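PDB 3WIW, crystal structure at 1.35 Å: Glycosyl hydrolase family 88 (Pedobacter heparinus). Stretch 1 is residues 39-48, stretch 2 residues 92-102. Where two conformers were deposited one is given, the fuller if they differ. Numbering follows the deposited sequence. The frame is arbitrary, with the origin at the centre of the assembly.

Stretch 1 39-48: AVIQLTRAAQ
Stretch 2 92-102: KNLAAEAKRFT

Two helices can pack without a single direct hydrogen bond between them, provided small apolar contacts and water share the work. Here helices 39-48 and 92-102, with phi/psi near -62/-42 (psi near -27 at Ala47, Gln48, Lys92 and Phe101), run in the same general direction at 43°, their axes 10.3 Å apart at closest approach; Thr44 CA lies 6.8 Å from Leu94 CA, and Ala47 CA 6.2 Å from Glu97 CA. Summed over both sides, 356 Å² is buried, Leu94 and Ala47 being most covered.

Val40 (t) opens the contact, its CG1 4.1 Å from Leu94 CD1. One turn on, Leu43 (mt) points toward the partner and sets CB 4.0 Å from CD2 of Leu94, whose mt side chain leaves its backbone sideways yet ends nearer. Thr44 (m) OG1 donates to Val40 O (2.7 Å) and accepts from a water (2.8 Å) that also accepts from Asn93 ND2 (2.9 Å; Asn93 chi1 t, chi2 66°). A second water donates to Thr44 O (2.9 Å) and Glu97 OE2 (2.7 Å) and accepts from Asn93 ND2 (2.9 Å).

Ala47's small methyl suits the closest backbone approach: its CB sits 3.3 Å from Glu97 CD and 3.8 Å from Phe101 CE1 (Phe101 chi1 m, chi2 86°). Glu97 (mm, chi3 20°) is held by a salt bridge, OE1 to Arg100 NH1, 2.8 Å (Arg100 chi -84°, -149°, -54°, 148°); that NH1 lies 3.1 Å from Ala47 O, too poorly angled to bond. Gln48 (mt), pointing away, donates from NE2 to a third water (3.0 Å), which donates weakly to Asn93 OD1 (3.4 Å).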

# COMPACT_ATOMS: atom_id res chain seq x y z
N ALA A 39 2.68 -18.27 5.39
CA ALA A 39 3.25 -17.21 4.57
C ALA A 39 4.70 -17.51 4.20
O ALA A 39 5.11 -17.31 3.06
CB ALA A 39 3.14 -15.88 5.29
N VAL A 40 5.47 -18.01 5.16
CA VAL A 40 6.86 -18.35 4.91
C VAL A 40 6.97 -19.45 3.85
O VAL A 40 7.80 -19.37 2.94
CB VAL A 40 7.56 -18.75 6.22
CG1 VAL A 40 8.96 -19.28 5.95
CG2 VAL A 40 7.64 -17.54 7.14
N ILE A 41 6.12 -20.47 3.94
CA ILE A 41 6.12 -21.53 2.93
C ILE A 41 5.78 -20.98 1.55
O ILE A 41 6.46 -21.28 0.55
CB ILE A 41 5.16 -22.67 3.30
CG1 ILE A 41 5.70 -23.44 4.50
CG2 ILE A 41 4.99 -23.64 2.14
CD1 ILE A 41 4.66 -24.31 5.18
N GLN A 42 4.73 -20.16 1.48
CA GLN A 42 4.30 -19.58 0.21
C GLN A 42 5.43 -18.78 -0.43
O GLN A 42 5.74 -18.96 -1.62
CB GLN A 42 3.06 -18.71 0.42
CG GLN A 42 1.79 -19.50 0.79
CD GLN A 42 1.32 -20.45 -0.31
OE1 GLN A 42 1.92 -21.50 -0.53
NE2 GLN A 42 0.25 -20.08 -1.02
N LEU A 43 6.07 -17.91 0.36
CA LEU A 43 7.14 -17.07 -0.13
C LEU A 43 8.33 -17.90 -0.56
O LEU A 43 8.99 -17.59 -1.56
CB LEU A 43 7.57 -16.07 0.94
CG LEU A 43 6.56 -14.96 1.22
CD1 LEU A 43 7.03 -14.12 2.41
CD2 LEU A 43 6.31 -14.08 -0.02
N THR A 44 8.64 -18.96 0.19
CA THR A 44 9.74 -19.84 -0.16
C THR A 44 9.51 -20.46 -1.54
O THR A 44 10.39 -20.44 -2.41
CB THR A 44 9.93 -20.94 0.89
OG1 THR A 44 10.20 -20.34 2.15
CG2 THR A 44 11.05 -21.91 0.51
N ARG A 45 8.30 -20.97 -1.76
CA ARG A 45 7.97 -21.58 -3.04
C ARG A 45 7.91 -20.53 -4.15
O ARG A 45 8.36 -20.78 -5.27
CB ARG A 45 6.62 -22.29 -2.94
CG ARG A 45 6.54 -23.45 -1.94
CD ARG A 45 7.38 -24.63 -2.35
NE ARG A 45 7.10 -25.18 -3.69
CZ ARG A 45 6.13 -26.04 -4.00
NH1 ARG A 45 5.24 -26.46 -3.11
NH2 ARG A 45 6.03 -26.47 -5.25
N ALA A 46 7.32 -19.36 -3.87
CA ALA A 46 7.26 -18.30 -4.88
C ALA A 46 8.66 -17.90 -5.36
O ALA A 46 8.91 -17.77 -6.57
CB ALA A 46 6.54 -17.09 -4.32
N ALA A 47 9.58 -17.70 -4.42
CA ALA A 47 10.93 -17.25 -4.78
C ALA A 47 11.71 -18.32 -5.57
O ALA A 47 12.61 -18.00 -6.33
CB ALA A 47 11.68 -16.80 -3.55
N GLN A 48 11.37 -19.59 -5.36
CA GLN A 48 11.94 -20.72 -6.09
C GLN A 48 11.37 -20.81 -7.50
O GLN A 48 12.01 -21.32 -8.41
CB GLN A 48 11.65 -22.03 -5.35
CG GLN A 48 12.45 -22.21 -4.06
CD GLN A 48 11.92 -23.32 -3.15
OE1 GLN A 48 10.83 -23.86 -3.36
NE2 GLN A 48 12.70 -23.64 -2.13
N LYS A 92 16.91 -17.03 6.92
CA LYS A 92 17.96 -16.46 6.09
C LYS A 92 17.77 -16.71 4.60
O LYS A 92 18.20 -15.91 3.77
CB LYS A 92 19.33 -16.95 6.55
CG LYS A 92 19.68 -16.45 7.93
CD LYS A 92 19.84 -14.93 7.91
CE LYS A 92 20.14 -14.37 9.30
NZ LYS A 92 20.58 -12.96 9.22
N ASN A 93 17.07 -17.79 4.24
CA ASN A 93 16.80 -18.00 2.83
C ASN A 93 15.91 -16.90 2.25
O ASN A 93 16.10 -16.47 1.09
CB ASN A 93 16.17 -19.37 2.59
CG ASN A 93 15.80 -19.56 1.14
OD1 ASN A 93 16.67 -19.62 0.27
ND2 ASN A 93 14.51 -19.63 0.87
N LEU A 94 14.94 -16.44 3.03
CA LEU A 94 14.07 -15.36 2.57
C LEU A 94 14.84 -14.05 2.40
O LEU A 94 14.53 -13.28 1.51
CB LEU A 94 12.86 -15.19 3.49
CG LEU A 94 11.81 -16.31 3.45
CD1 LEU A 94 10.61 -15.91 4.26
CD2 LEU A 94 11.43 -16.66 2.00
N ALA A 95 15.85 -13.80 3.23
CA ALA A 95 16.68 -12.61 3.04
C ALA A 95 17.50 -12.70 1.75
O ALA A 95 17.66 -11.72 1.02
CB ALA A 95 17.59 -12.39 4.24
N ALA A 96 18.01 -13.90 1.46
CA ALA A 96 18.77 -14.12 0.23
C ALA A 96 17.87 -13.93 -0.99
O ALA A 96 18.26 -13.31 -1.98
CB ALA A 96 19.43 -15.50 0.23
N GLU A 97 16.66 -14.48 -0.93
CA GLU A 97 15.71 -14.32 -2.03
C GLU A 97 15.30 -12.86 -2.16
O GLU A 97 15.19 -12.34 -3.27
CB GLU A 97 14.49 -15.21 -1.82
CG GLU A 97 14.78 -16.71 -1.85
CD GLU A 97 14.95 -17.27 -3.25
OE1 GLU A 97 15.22 -16.50 -4.20
OE2 GLU A 97 14.82 -18.50 -3.41
N ALA A 98 15.07 -12.18 -1.04
CA ALA A 98 14.69 -10.77 -1.11
C ALA A 98 15.77 -9.95 -1.81
O ALA A 98 15.45 -9.11 -2.62
CB ALA A 98 14.38 -10.21 0.27
N LYS A 99 17.04 -10.24 -1.54
CA LYS A 99 18.15 -9.55 -2.20
C LYS A 99 18.08 -9.78 -3.73
O LYS A 99 18.14 -8.82 -4.51
CB LYS A 99 19.47 -10.05 -1.64
CG LYS A 99 20.68 -9.47 -2.33
CD LYS A 99 21.97 -9.95 -1.68
CE LYS A 99 23.14 -9.29 -2.36
NZ LYS A 99 24.45 -9.75 -1.83
N ARG A 100 17.95 -11.04 -4.15
CA ARG A 100 17.90 -11.39 -5.57
C ARG A 100 16.76 -10.66 -6.30
O ARG A 100 16.94 -10.08 -7.37
CB ARG A 100 17.64 -12.90 -5.75
CG ARG A 100 18.81 -13.83 -5.69
CD ARG A 100 18.54 -15.03 -6.61
NE ARG A 100 17.28 -15.72 -6.34
CZ ARG A 100 16.55 -16.34 -7.27
NH1 ARG A 100 15.43 -16.95 -6.93
NH2 ARG A 100 16.93 -16.33 -8.54
N PHE A 101 15.56 -10.73 -5.71
CA PHE A 101 14.39 -10.11 -6.34
C PHE A 101 14.43 -8.57 -6.27
O PHE A 101 13.84 -7.90 -7.12
CB PHE A 101 13.10 -10.71 -5.76
CG PHE A 101 12.77 -12.08 -6.31
CD1 PHE A 101 13.31 -13.23 -5.76
CD2 PHE A 101 11.93 -12.20 -7.42
CE1 PHE A 101 13.02 -14.49 -6.29
CE2 PHE A 101 11.62 -13.46 -7.95
CZ PHE A 101 12.16 -14.60 -7.38
N THR A 102 15.10 -8.02 -5.27
CA THR A 102 15.28 -6.57 -5.18
C THR A 102 16.24 -6.05 -6.26
O THR A 102 15.92 -5.12 -7.00
CB THR A 102 15.75 -6.14 -3.77
OG1 THR A 102 14.73 -6.48 -2.83
CG2 THR A 102 15.99 -4.65 -3.69
O HOH W 1 13.17 -19.81 -1.67
O HOH W 2 12.78 -20.14 3.20
O HOH W 3 15.22 -22.24 -1.41